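PDB 1RW1: conserved hypothetical protein yffB from Pseudomonas aeruginosa, which is of unknown function but, as a thioredoxin-fold member of the ArsC family, probably acts as a glutathione-dependent thiol reductase. Local coordinates for residues 40-45 / 80-85; 99-102 / 108-111; 18-21 / 26-29; 60-63 / 69-72; 13-18 / 102-107. All coordinates share one frame; numbering follows the deposited sequence.

Contact 1. Residues 40-45 / 80-85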
# COMPACT_ATOMS: atom_id res chain seq x y z
N GLU A 40 -8.45 3.82 9.55
CA GLU A 40 -9.47 4.18 8.59
C GLU A 40 -9.01 3.86 7.17
O GLU A 40 -9.76 3.28 6.37
CB GLU A 40 -9.87 5.65 8.77
CG GLU A 40 -11.07 6.05 7.94
CD GLU A 40 -10.73 6.43 6.52
OE1 GLU A 40 -9.56 6.73 6.23
OE2 GLU A 40 -11.63 6.43 5.67
N HIS A 41 -7.77 4.18 6.84
CA HIS A 41 -7.22 3.85 5.53
C HIS A 41 -7.16 2.35 5.34
O HIS A 41 -7.57 1.82 4.31
CB HIS A 41 -5.80 4.41 5.40
CG HIS A 41 -5.77 5.80 4.95
ND1 HIS A 41 -5.82 6.89 5.79
CD2 HIS A 41 -5.72 6.28 3.68
CE1 HIS A 41 -5.72 7.98 5.03
NE2 HIS A 41 -5.71 7.64 3.76
N LEU A 42 -6.58 1.66 6.31
CA LEU A 42 -6.39 0.22 6.18
C LEU A 42 -7.70 -0.52 6.01
O LEU A 42 -7.79 -1.48 5.22
CB LEU A 42 -5.61 -0.33 7.35
CG LEU A 42 -4.19 0.21 7.49
CD1 LEU A 42 -3.61 -0.17 8.82
CD2 LEU A 42 -3.31 -0.31 6.36
N ARG A 43 -8.73 -0.12 6.74
CA ARG A 43 -10.04 -0.75 6.59
C ARG A 43 -10.60 -0.56 5.19
O ARG A 43 -11.19 -1.50 4.63
CB ARG A 43 -11.02 -0.16 7.60
CG ARG A 43 -10.81 -0.63 8.99
CD ARG A 43 -11.58 0.17 10.01
NE ARG A 43 -11.49 -0.51 11.31
CZ ARG A 43 -11.59 0.09 12.49
NH1 ARG A 43 -11.78 1.40 12.56
NH2 ARG A 43 -11.49 -0.63 13.60
N ARG A 44 -10.48 0.64 4.64
CA ARG A 44 -10.97 0.90 3.30
C ARG A 44 -10.22 0.07 2.25
O ARG A 44 -10.83 -0.50 1.34
CB ARG A 44 -10.85 2.38 2.98
CG ARG A 44 -12.02 3.23 3.33
CD ARG A 44 -11.94 4.56 2.63
NE ARG A 44 -10.84 5.37 3.13
CZ ARG A 44 -9.74 5.66 2.43
NH1 ARG A 44 -9.58 5.22 1.19
NH2 ARG A 44 -8.81 6.39 3.00
N TRP A 45 -8.89 0.03 2.36
CA TRP A 45 -8.11 -0.69 1.37
C TRP A 45 -8.42 -2.18 1.43
O TRP A 45 -8.57 -2.85 0.41
CB TRP A 45 -6.63 -0.44 1.60
CG TRP A 45 -6.20 0.98 1.46
CD1 TRP A 45 -6.86 2.00 0.84
CD2 TRP A 45 -4.99 1.54 1.97
NE1 TRP A 45 -6.12 3.16 0.92
CE2 TRP A 45 -4.96 2.89 1.60
CE3 TRP A 45 -3.90 1.00 2.67
CZ2 TRP A 45 -3.89 3.72 1.94
CZ3 TRP A 45 -2.85 1.82 3.00
CH2 TRP A 45 -2.84 3.17 2.63
N GLU A 80 -4.52 -4.74 12.34
CA GLU A 80 -3.72 -4.39 13.52
C GLU A 80 -2.23 -4.54 13.27
O GLU A 80 -1.45 -3.72 13.76
CB GLU A 80 -4.14 -5.21 14.75
CG GLU A 80 -5.57 -4.92 15.20
CD GLU A 80 -5.83 -3.43 15.42
OE1 GLU A 80 -5.18 -2.82 16.28
OE2 GLU A 80 -6.65 -2.86 14.69
N LEU A 81 -1.83 -5.56 12.54
CA LEU A 81 -0.41 -5.75 12.23
C LEU A 81 0.13 -4.58 11.41
O LEU A 81 1.21 -4.04 11.69
CB LEU A 81 -0.18 -7.05 11.48
CG LEU A 81 -0.45 -8.35 12.23
CD1 LEU A 81 -0.25 -9.54 11.29
CD2 LEU A 81 0.43 -8.48 13.45
N MSE A 82 -0.60 -4.21 10.37
CA MSE A 82 -0.17 -3.12 9.49
C MSE A 82 -0.19 -1.75 10.15
O MSE A 82 0.63 -0.89 9.82
CB MSE A 82 -1.03 -3.10 8.23
CG MSE A 82 -0.80 -4.32 7.36
SE MSE A 82 -1.77 -4.27 5.64
CE MSE A 82 -3.56 -4.70 6.32
N LEU A 83 -1.12 -1.56 11.08
CA LEU A 83 -1.25 -0.30 11.77
C LEU A 83 0.01 -0.03 12.57
O LEU A 83 0.53 1.10 12.57
CB LEU A 83 -2.47 -0.36 12.70
CG LEU A 83 -2.75 0.88 13.53
CD1 LEU A 83 -3.01 2.09 12.66
CD2 LEU A 83 -3.88 0.62 14.44
N ALA A 84 0.49 -1.04 13.30
CA ALA A 84 1.68 -0.84 14.12
C ALA A 84 2.95 -0.81 13.30
O ALA A 84 3.92 -0.15 13.69
CB ALA A 84 1.78 -1.92 15.15
N GLN A 85 2.96 -1.53 12.17
CA GLN A 85 4.16 -1.68 11.34
C GLN A 85 3.81 -1.46 9.87
O GLN A 85 3.67 -2.41 9.11
CB GLN A 85 4.79 -3.06 11.54
CG GLN A 85 5.44 -3.22 12.90
CD GLN A 85 6.04 -4.59 13.03
OE1 GLN A 85 7.21 -4.80 12.61
NE2 GLN A 85 5.29 -5.53 13.54
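Flat groups line helix 39-49 beside Leu42, the residue that reaches across to Met82 and Leu83. One face of the His41 ring carries Glu40 OE1 and Arg44 NH2, both set toward the rim. The edge of the Arg44 guanidinium is taken in plane by the Glu40 carboxylate and by His41 NE2. His41 O stands 3.3 Å above the plane of the Trp45 ring, toward its rim. Glu40 and Arg44, one helical turn apart, form a salt bridge with Arg44 NE 2.9 Å from Glu40 OE2; the bond lies nearly in the guanidinium plane but meets OE2 from above the carboxylate plane, 36° out of it.

Across to helix 75-84 the contact is purely apolar. Leu42 CG stands beside its own backbone N (chi1 -63°), which aims both methyls at the other helix. CD1 of Leu42 settles against the backbone of helix 75-84, 3.6 Å from Leu83 N, and also touches Leu83 CB at 4.0 Å. The same methyl lies 3.9 Å from Met82 CB, with CD2 of Leu42 close by at 4.1 Å. It is the root of the selenomethionine, not its selenium, that meets Leu42. Leu42 and Leu83 are the nearest residues along the two backbones, their CA atoms 7.6 Å apart.

Ile79 and Ile89 close in further on Leu42, while Met82 also leans on Cys46 and Leu55. Helix 39-49 thus packs on helix 75-84 through Leu42 and on the sheet through His41 and Trp45, which touch strand 93-95; Glu95 of that strand binds both Arg44 and Trp45.

Contact 2. Residues 99-102 / 108-111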
# COMPACT_ATOMS: atom_id res chain seq x y z
N ARG A 99 -11.61 4.59 -6.16
CA ARG A 99 -10.98 3.30 -6.02
C ARG A 99 -9.48 3.44 -5.90
O ARG A 99 -8.94 4.55 -6.02
CB ARG A 99 -11.34 2.41 -7.20
CG ARG A 99 -10.89 2.91 -8.55
CD ARG A 99 -11.22 1.94 -9.68
NE ARG A 99 -10.65 2.35 -10.96
CZ ARG A 99 -9.59 1.78 -11.54
NH1 ARG A 99 -8.95 0.77 -10.95
NH2 ARG A 99 -9.16 2.23 -12.71
N THR A 100 -8.83 2.32 -5.64
CA THR A 100 -7.39 2.32 -5.42
C THR A 100 -6.71 1.22 -6.21
O THR A 100 -7.33 0.19 -6.54
CB THR A 100 -7.02 2.17 -3.93
OG1 THR A 100 -7.47 0.92 -3.43
CG2 THR A 100 -7.73 3.20 -3.09
N LEU A 101 -5.43 1.43 -6.48
CA LEU A 101 -4.56 0.40 -7.02
C LEU A 101 -3.53 0.02 -5.97
O LEU A 101 -2.94 0.89 -5.34
CB LEU A 101 -3.85 0.88 -8.28
CG LEU A 101 -4.75 1.19 -9.47
CD1 LEU A 101 -3.96 1.79 -10.62
CD2 LEU A 101 -5.48 -0.06 -9.93
N VAL A 102 -3.30 -1.27 -5.81
CA VAL A 102 -2.30 -1.80 -4.88
C VAL A 102 -1.22 -2.49 -5.69
O VAL A 102 -1.50 -3.34 -6.51
CB VAL A 102 -2.94 -2.78 -3.89
CG1 VAL A 102 -1.88 -3.34 -2.93
CG2 VAL A 102 -4.05 -2.12 -3.10
N ALA A 108 -2.28 -1.25 -15.41
CA ALA A 108 -3.36 -0.75 -14.56
C ALA A 108 -3.22 0.75 -14.37
O ALA A 108 -4.21 1.48 -14.35
CB ALA A 108 -3.36 -1.45 -13.22
N TYR A 109 -1.99 1.23 -14.20
CA TYR A 109 -1.76 2.67 -14.11
C TYR A 109 -2.22 3.33 -15.42
O TYR A 109 -2.88 4.35 -15.39
CB TYR A 109 -0.27 2.96 -13.81
CG TYR A 109 0.08 2.98 -12.34
CD1 TYR A 109 -0.41 2.04 -11.46
CD2 TYR A 109 0.90 3.97 -11.83
CE1 TYR A 109 -0.10 2.10 -10.10
CE2 TYR A 109 1.22 4.03 -10.49
CZ TYR A 109 0.71 3.10 -9.62
OH TYR A 109 1.04 3.21 -8.28
N ALA A 110 -1.86 2.74 -16.56
CA ALA A 110 -2.26 3.29 -17.85
C ALA A 110 -3.78 3.32 -18.01
O ALA A 110 -4.34 4.29 -18.51
CB ALA A 110 -1.64 2.48 -18.97
N ALA A 111 -4.43 2.24 -17.61
CA ALA A 111 -5.88 2.15 -17.75
C ALA A 111 -6.57 3.22 -16.90
O ALA A 111 -7.63 3.73 -17.26
CB ALA A 111 -6.35 0.76 -17.35
O HOH W 1 -6.77 0.65 -13.41
O HOH W 2 -0.34 1.48 -6.66
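Tyr109 OH lies 2.7 Å from water 2, which in turn sits 3.0 Å from Leu101 O, so a water bridges the phenol and the backbone of strand 100-102. The water approaches the tyrosine at the ring edge, in its plane. Water 1 does similar work at the other end of the contact: it accepts from Arg99 NH2 at 2.9 Å and donates to Ala108 O at the same length, lying in the plane of the guanidinium.

Between the two waters lies the side chain of Leu101. Its CG is anti to the carbonyl carbon (chi1 -65°), which sends the branches toward helix 106-113. CD1 of Leu101 comes 3.7 Å from CD1 of the Tyr109 ring and 3.8 Å from Ala108 O, while CD2 faces Ala108 CB at 4.2 Å. Leu101 and Tyr109 run past each other in opposite directions. Leu96 covers another part of Leu101, and Tyr109 continues inward to Ala16 and Leu20 of helix 11-22.

The direct touch between this outermost strand of the sheet and the helix is therefore apolar, and the polar links between them run through two waters.

Contact 3. Residues 18-21 / 26-29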
# COMPACT_ATOMS: atom_id res chain seq x y z
N THR A 18 8.25 7.14 -11.15
CA THR A 18 8.74 7.48 -12.48
C THR A 18 7.61 7.41 -13.51
O THR A 18 7.51 8.29 -14.36
CB THR A 18 9.94 6.59 -12.84
OG1 THR A 18 10.97 6.74 -11.85
CG2 THR A 18 10.59 7.04 -14.13
N TRP A 19 6.78 6.38 -13.44
CA TRP A 19 5.63 6.28 -14.34
C TRP A 19 4.73 7.51 -14.18
O TRP A 19 4.39 8.19 -15.17
CB TRP A 19 4.88 4.97 -14.08
CG TRP A 19 3.90 4.61 -15.15
CD1 TRP A 19 4.06 3.69 -16.14
CD2 TRP A 19 2.60 5.18 -15.36
NE1 TRP A 19 2.97 3.67 -16.96
CE2 TRP A 19 2.06 4.59 -16.52
CE3 TRP A 19 1.86 6.18 -14.72
CZ2 TRP A 19 0.81 4.93 -17.03
CZ3 TRP A 19 0.62 6.52 -15.23
CH2 TRP A 19 0.11 5.91 -16.38
N LEU A 20 4.33 7.81 -12.95
CA LEU A 20 3.41 8.91 -12.70
C LEU A 20 4.02 10.26 -13.13
O LEU A 20 3.37 11.07 -13.80
CB LEU A 20 3.06 8.97 -11.22
CG LEU A 20 2.18 7.83 -10.71
CD1 LEU A 20 2.21 7.79 -9.21
CD2 LEU A 20 0.76 7.94 -11.24
N ASP A 21 5.26 10.49 -12.74
CA ASP A 21 5.93 11.75 -13.01
C ASP A 21 6.08 11.95 -14.52
O ASP A 21 5.83 13.04 -15.03
CB ASP A 21 7.30 11.79 -12.34
CG ASP A 21 7.25 11.79 -10.81
OD1 ASP A 21 6.21 12.16 -10.25
OD2 ASP A 21 8.29 11.48 -10.19
N ALA A 26 -0.39 14.73 -11.36
CA ALA A 26 -0.20 15.40 -10.08
C ALA A 26 -0.69 14.47 -8.98
O ALA A 26 -1.78 13.92 -9.09
CB ALA A 26 -0.94 16.72 -10.02
N TYR A 27 0.09 14.30 -7.93
CA TYR A 27 -0.34 13.46 -6.82
C TYR A 27 0.34 13.95 -5.56
O TYR A 27 1.43 14.51 -5.59
CB TYR A 27 -0.01 11.98 -7.07
CG TYR A 27 1.47 11.71 -7.30
CD1 TYR A 27 2.02 11.86 -8.56
CD2 TYR A 27 2.31 11.34 -6.24
CE1 TYR A 27 3.38 11.68 -8.76
CE2 TYR A 27 3.66 11.14 -6.44
CZ TYR A 27 4.19 11.31 -7.70
OH TYR A 27 5.54 11.13 -7.88
N ASP A 28 -0.33 13.72 -4.44
CA ASP A 28 0.25 13.88 -3.13
C ASP A 28 0.94 12.58 -2.74
O ASP A 28 0.51 11.51 -3.15
CB ASP A 28 -0.84 14.20 -2.11
CG ASP A 28 -1.31 15.64 -2.17
OD1 ASP A 28 -0.79 16.43 -2.98
OD2 ASP A 28 -2.22 16.03 -1.43
N PHE A 29 2.00 12.68 -1.94
CA PHE A 29 2.74 11.53 -1.45
C PHE A 29 2.57 11.43 0.05
O PHE A 29 2.96 12.33 0.78
CB PHE A 29 4.20 11.66 -1.84
CG PHE A 29 5.12 10.63 -1.20
CD1 PHE A 29 4.79 9.29 -1.11
CD2 PHE A 29 6.34 11.03 -0.68
CE1 PHE A 29 5.67 8.37 -0.53
CE2 PHE A 29 7.21 10.12 -0.11
CZ PHE A 29 6.88 8.80 -0.03
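Tyr27 gives up more surface here than any other residue, and it meets helix 11-22 in two ways: its ring lies against Leu20 and its hydroxyl binds Asp21. CG of Tyr27 occupies the crowded position between the backbone N and the carbonyl carbon (chi1 58°), and from there the ring extends toward the helix.

Leu20 covers one face. Its CD1 makes a CH-pi contact 4.1 Å from the centroid of the Tyr27 ring, over the face, 13° off the ring normal and set toward the rim. Leu20 CB adds a touch to Tyr27 CE1 at 3.7 Å, and the leucine crosses the ring obliquely.

This is the return leg of a beta-alpha-beta crossover, the N-terminal unit of the thioredoxin fold: strand 2-6, helix 11-22, then strand 27-31 laid parallel beside the first. Tyr27 and Leu20 both pack on Leu4 of strand 2-6, so the ring helps fill the seam between helix and sheet.

Asp21 lies at the exposed side of that seam. Tyr27 OH donates to Asp21 OD1 over 2.7 Å, on the syn side of the carboxylate and 29° out of its plane. OD1 sits at the ring edge, near the ring plane, and the carboxylate is turned little from the ring, so the two flat groups are almost coplanar. The same hydroxyl accepts from Arg17 NE one turn earlier on the helix, so it both receives and gives; the arginine would probably polarise it and strengthen the bond to the aspartate. Arg17 itself also makes a cation-pi contact with Phe29 farther along the strand.

Contact 4. Residues 60-63 / 69-72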
# COMPACT_ATOMS: atom_id res chain seq x y z
N THR A 60 9.92 -9.04 4.16
CA THR A 60 10.77 -9.37 5.29
C THR A 60 10.11 -9.05 6.62
O THR A 60 10.29 -9.79 7.59
CB THR A 60 12.13 -8.68 5.22
OG1 THR A 60 11.98 -7.26 5.20
CG2 THR A 60 12.85 -9.02 3.92
N THR A 61 9.39 -7.94 6.68
CA THR A 61 8.82 -7.52 7.96
C THR A 61 7.82 -8.55 8.46
O THR A 61 7.82 -8.94 9.65
CB THR A 61 8.22 -6.14 7.82
OG1 THR A 61 9.28 -5.28 7.39
CG2 THR A 61 7.75 -5.62 9.15
N PHE A 62 6.95 -9.02 7.58
CA PHE A 62 6.04 -10.08 7.97
C PHE A 62 6.77 -11.36 8.32
O PHE A 62 6.43 -12.02 9.31
CB PHE A 62 4.99 -10.32 6.88
CG PHE A 62 3.93 -11.31 7.27
CD1 PHE A 62 4.12 -12.66 7.05
CD2 PHE A 62 2.75 -10.90 7.89
CE1 PHE A 62 3.17 -13.58 7.43
CE2 PHE A 62 1.81 -11.82 8.30
CZ PHE A 62 2.02 -13.16 8.06
N ARG A 63 7.78 -11.72 7.54
CA ARG A 63 8.50 -12.98 7.78
C ARG A 63 8.98 -13.05 9.20
O ARG A 63 9.02 -14.13 9.80
CB ARG A 63 9.69 -13.19 6.81
CG ARG A 63 9.32 -13.63 5.36
CD ARG A 63 10.50 -13.72 4.31
NE ARG A 63 10.34 -12.71 3.26
CZ ARG A 63 11.33 -11.95 2.78
NH1 ARG A 63 12.56 -12.10 3.26
NH2 ARG A 63 11.10 -11.06 1.81
N GLN A 69 1.53 -14.12 16.10
CA GLN A 69 1.14 -12.95 15.31
C GLN A 69 0.70 -13.34 13.91
O GLN A 69 -0.06 -12.61 13.29
CB GLN A 69 2.29 -11.95 15.23
CG GLN A 69 2.65 -11.27 16.55
CD GLN A 69 3.83 -10.36 16.36
OE1 GLN A 69 4.95 -10.83 16.13
NE2 GLN A 69 3.59 -9.05 16.40
N LYS A 70 1.19 -14.47 13.41
CA LYS A 70 0.85 -14.92 12.07
C LYS A 70 -0.35 -15.86 12.05
O LYS A 70 -0.83 -16.20 10.99
CB LYS A 70 2.04 -15.66 11.45
CG LYS A 70 3.33 -14.89 11.40
CD LYS A 70 4.42 -15.73 10.72
CE LYS A 70 5.67 -14.95 10.52
NZ LYS A 70 6.68 -15.77 9.81
N ALA A 71 -0.82 -16.29 13.21
CA ALA A 71 -1.85 -17.32 13.30
C ALA A 71 -3.28 -16.84 12.98
O ALA A 71 -3.69 -15.77 13.41
CB ALA A 71 -1.82 -17.95 14.68
N ASP A 72 -4.01 -17.67 12.24
CA ASP A 72 -5.45 -17.50 12.02
C ASP A 72 -5.81 -16.08 11.61
O ASP A 72 -6.73 -15.47 12.16
CB ASP A 72 -6.22 -17.90 13.28
CG ASP A 72 -5.91 -19.32 13.72
OD1 ASP A 72 -6.18 -20.24 12.92
OD2 ASP A 72 -5.39 -19.60 14.82
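Lys70 reaches over to the C-terminal end of the one-turn helix 60-63 and ends on Arg63: NZ donates to Arg63 O at 2.9 Å. The ammonium comes in well above the carbonyl plane, 43° out of it, and at a C=O...N angle of 118°, so it uses neither lone pair squarely. The carbon before it follows the same path, Lys70 CE lying 3.3 Å from Phe62 O and 3.5 Å from Arg63 O. Two successive carbonyls of the helix end therefore face the positive end of the lysine.

Farther back, the aliphatic stem touches the Phe62 ring. Lys70 CG is 4.0 Å from Phe62 CZ, and Lys70 CD is 4.1 Å from Phe62 CE1, the stem meeting the ring at a slant. The lysine can span this distance because its chain is fully extended beyond CG. Phe62 offers its far end because CG is anti to the backbone N (chi1 -174°), which brings the end of the ring over to Lys70.

The next shell holds Phe62 and its helix. Leu55 and Met88 pack on the buried Phe62 ring, while Arg63 NE binds Ala58 O and Thr61 OG1 binds Ser87 OG. Gln69 OE1 accepts from Asp66 N, a link at the start of helix 67-70.

A lysine amine on the last carbonyl of a helix is consistent with a favourable charge interaction at its C-terminal end; the partial negative charge of the carbonyls would probably favour it. Here it ties two short helices within the helical segment that the ArsC family inserts into the thioredoxin fold.

Contact 5. Residues 13-18 / 102-107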
# COMPACT_ATOMS: atom_id res chain seq x y z
N MSE A 13 8.35 1.76 -5.38
CA MSE A 13 7.93 3.16 -5.33
C MSE A 13 8.64 4.00 -6.39
O MSE A 13 8.02 4.84 -7.03
CB MSE A 13 8.22 3.75 -3.95
CG MSE A 13 7.42 3.14 -2.85
SE MSE A 13 5.50 3.53 -3.00
CE MSE A 13 5.59 5.45 -2.81
N LYS A 14 9.94 3.76 -6.57
CA LYS A 14 10.69 4.55 -7.55
C LYS A 14 10.13 4.31 -8.95
O LYS A 14 10.02 5.25 -9.77
CB LYS A 14 12.17 4.17 -7.51
CG LYS A 14 12.86 4.56 -6.23
CD LYS A 14 14.24 3.94 -6.12
CE LYS A 14 14.79 3.96 -4.72
NZ LYS A 14 15.93 3.03 -4.59
N LYS A 15 9.82 3.06 -9.26
CA LYS A 15 9.28 2.71 -10.56
C LYS A 15 7.93 3.40 -10.78
O LYS A 15 7.69 4.01 -11.82
CB LYS A 15 9.13 1.18 -10.68
CG LYS A 15 10.46 0.45 -10.68
CD LYS A 15 10.38 -1.02 -10.29
CE LYS A 15 9.45 -1.84 -11.10
NZ LYS A 15 9.64 -3.27 -10.74
N ALA A 16 7.05 3.29 -9.79
CA ALA A 16 5.71 3.84 -9.90
C ALA A 16 5.75 5.36 -10.00
O ALA A 16 5.01 5.95 -10.80
CB ALA A 16 4.87 3.42 -8.70
N ARG A 17 6.60 6.01 -9.20
CA ARG A 17 6.71 7.45 -9.28
C ARG A 17 7.29 7.89 -10.61
O ARG A 17 6.89 8.92 -11.15
CB ARG A 17 7.51 8.04 -8.13
CG ARG A 17 6.78 7.84 -6.81
CD ARG A 17 7.41 8.59 -5.64
NE ARG A 17 7.10 10.00 -5.71
CZ ARG A 17 7.43 10.86 -4.77
NH1 ARG A 17 8.10 10.46 -3.71
NH2 ARG A 17 7.08 12.14 -4.90
N THR A 18 8.25 7.14 -11.15
CA THR A 18 8.74 7.48 -12.48
C THR A 18 7.61 7.41 -13.51
O THR A 18 7.51 8.29 -14.36
CB THR A 18 9.94 6.59 -12.84
OG1 THR A 18 10.97 6.74 -11.85
CG2 THR A 18 10.59 7.04 -14.13
N VAL A 102 -3.30 -1.27 -5.81
CA VAL A 102 -2.30 -1.80 -4.88
C VAL A 102 -1.22 -2.49 -5.69
O VAL A 102 -1.50 -3.34 -6.51
CB VAL A 102 -2.94 -2.78 -3.89
CG1 VAL A 102 -1.88 -3.34 -2.93
CG2 VAL A 102 -4.05 -2.12 -3.10
N GLY A 103 0.03 -2.11 -5.44
CA GLY A 103 1.14 -2.56 -6.25
C GLY A 103 1.23 -1.75 -7.53
O GLY A 103 0.38 -0.91 -7.81
N PHE A 104 2.29 -1.99 -8.29
CA PHE A 104 2.53 -1.25 -9.52
C PHE A 104 2.52 -2.19 -10.71
O PHE A 104 3.48 -2.93 -10.93
CB PHE A 104 3.86 -0.50 -9.45
CG PHE A 104 4.26 0.17 -10.75
CD1 PHE A 104 3.41 1.06 -11.40
CD2 PHE A 104 5.49 -0.11 -11.33
CE1 PHE A 104 3.78 1.65 -12.60
CE2 PHE A 104 5.84 0.49 -12.53
CZ PHE A 104 5.00 1.37 -13.15
N LYS A 105 1.41 -2.14 -11.46
CA LYS A 105 1.28 -2.80 -12.74
C LYS A 105 1.09 -1.68 -13.76
O LYS A 105 0.08 -0.99 -13.74
CB LYS A 105 0.10 -3.76 -12.74
CG LYS A 105 0.33 -5.01 -11.92
CD LYS A 105 -0.87 -5.96 -11.93
CE LYS A 105 -0.56 -7.26 -11.18
NZ LYS A 105 -1.79 -8.05 -10.87
N PRO A 106 2.07 -1.45 -14.63
CA PRO A 106 1.98 -0.32 -15.56
C PRO A 106 0.68 -0.31 -16.38
O PRO A 106 0.14 0.75 -16.64
CB PRO A 106 3.20 -0.51 -16.48
CG PRO A 106 4.11 -1.43 -15.78
CD PRO A 106 3.32 -2.20 -14.78
N ASP A 107 0.17 -1.47 -16.75
CA ASP A 107 -1.07 -1.51 -17.53
C ASP A 107 -2.26 -0.99 -16.72
O ASP A 107 -3.15 -0.34 -17.29
CB ASP A 107 -1.37 -2.92 -18.05
CG ASP A 107 -0.36 -3.40 -19.07
OD1 ASP A 107 0.44 -2.57 -19.57
OD2 ASP A 107 -0.29 -4.59 -19.45
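Helix 11-22, the first helix of the thioredoxin fold, is met here by the turn that joins strand 100-102 to helix 106-113, with Phe104 laid flat on Ala16. The ring lies face-on against the helix backbone: Ala16 CA makes a CH-pi contact 3.9 Å from the centroid of the Phe104 ring, only 8° from its normal. Ala16 CB covers the inner part of the ring, 3.9 Å from Phe104 CD1. Toward the solvent side Lys15 takes over with its stem, CB lying 3.8 Å from Phe104 CE2. Ala16, ending at CB, leaves the ring to lie on the backbone.

Phe104 CG is anti to its own backbone N (chi1 174°), and this throws the ring across to the helix. On the other face, Pro106 CD stands above the ring centre at 4.2 Å, so the phenyl is clamped between proline and helix. Tyr109 meets the same ring edge-to-face.

Within the helix, Thr18 OG1 donates to Lys14 O at 2.7 Å. Lys14 O also takes Thr18 N, the two donors coming from opposite faces of the carbonyl plane.

Gly103, with a positive phi of 80°, bends the chain away from the strand and bonds to the backbone of Pro92, which itself packs on Ala16. Lys105 then occupies the N-cap position of helix 106-113. A beta hairpin followed by a C-terminal helix packed beside the first helix is the C-terminal half of a thioredoxin fold, and Phe104 joins this hairpin-helix unit to the first helix.

Contacts 2, 3 and 5 cluster in the thioredoxin-fold half, while contacts 1 and 4 lie in or against the helical part across the chain's centre. Contact 1 is buried and wholly apolar; the other four are partly buried. Of these, contacts 2, 3 and 4 add polar bonds, while contact 5 is packing of a ring on a helix. Contacts 3 and 5 use successive turns of helix 11-22, tied by Tyr27 to Arg17, and contacts 2 and 5 share helix 106-113, where Tyr109 reaches Phe104, Ala16 and Leu20. Waters serve the edge strand in contact 2, a carboxylate contact 3, a lysine the helix end in contact 4. Trp45 on Thr100 and Leu81 on Phe62 connect contact 1 to contacts 2 and 4.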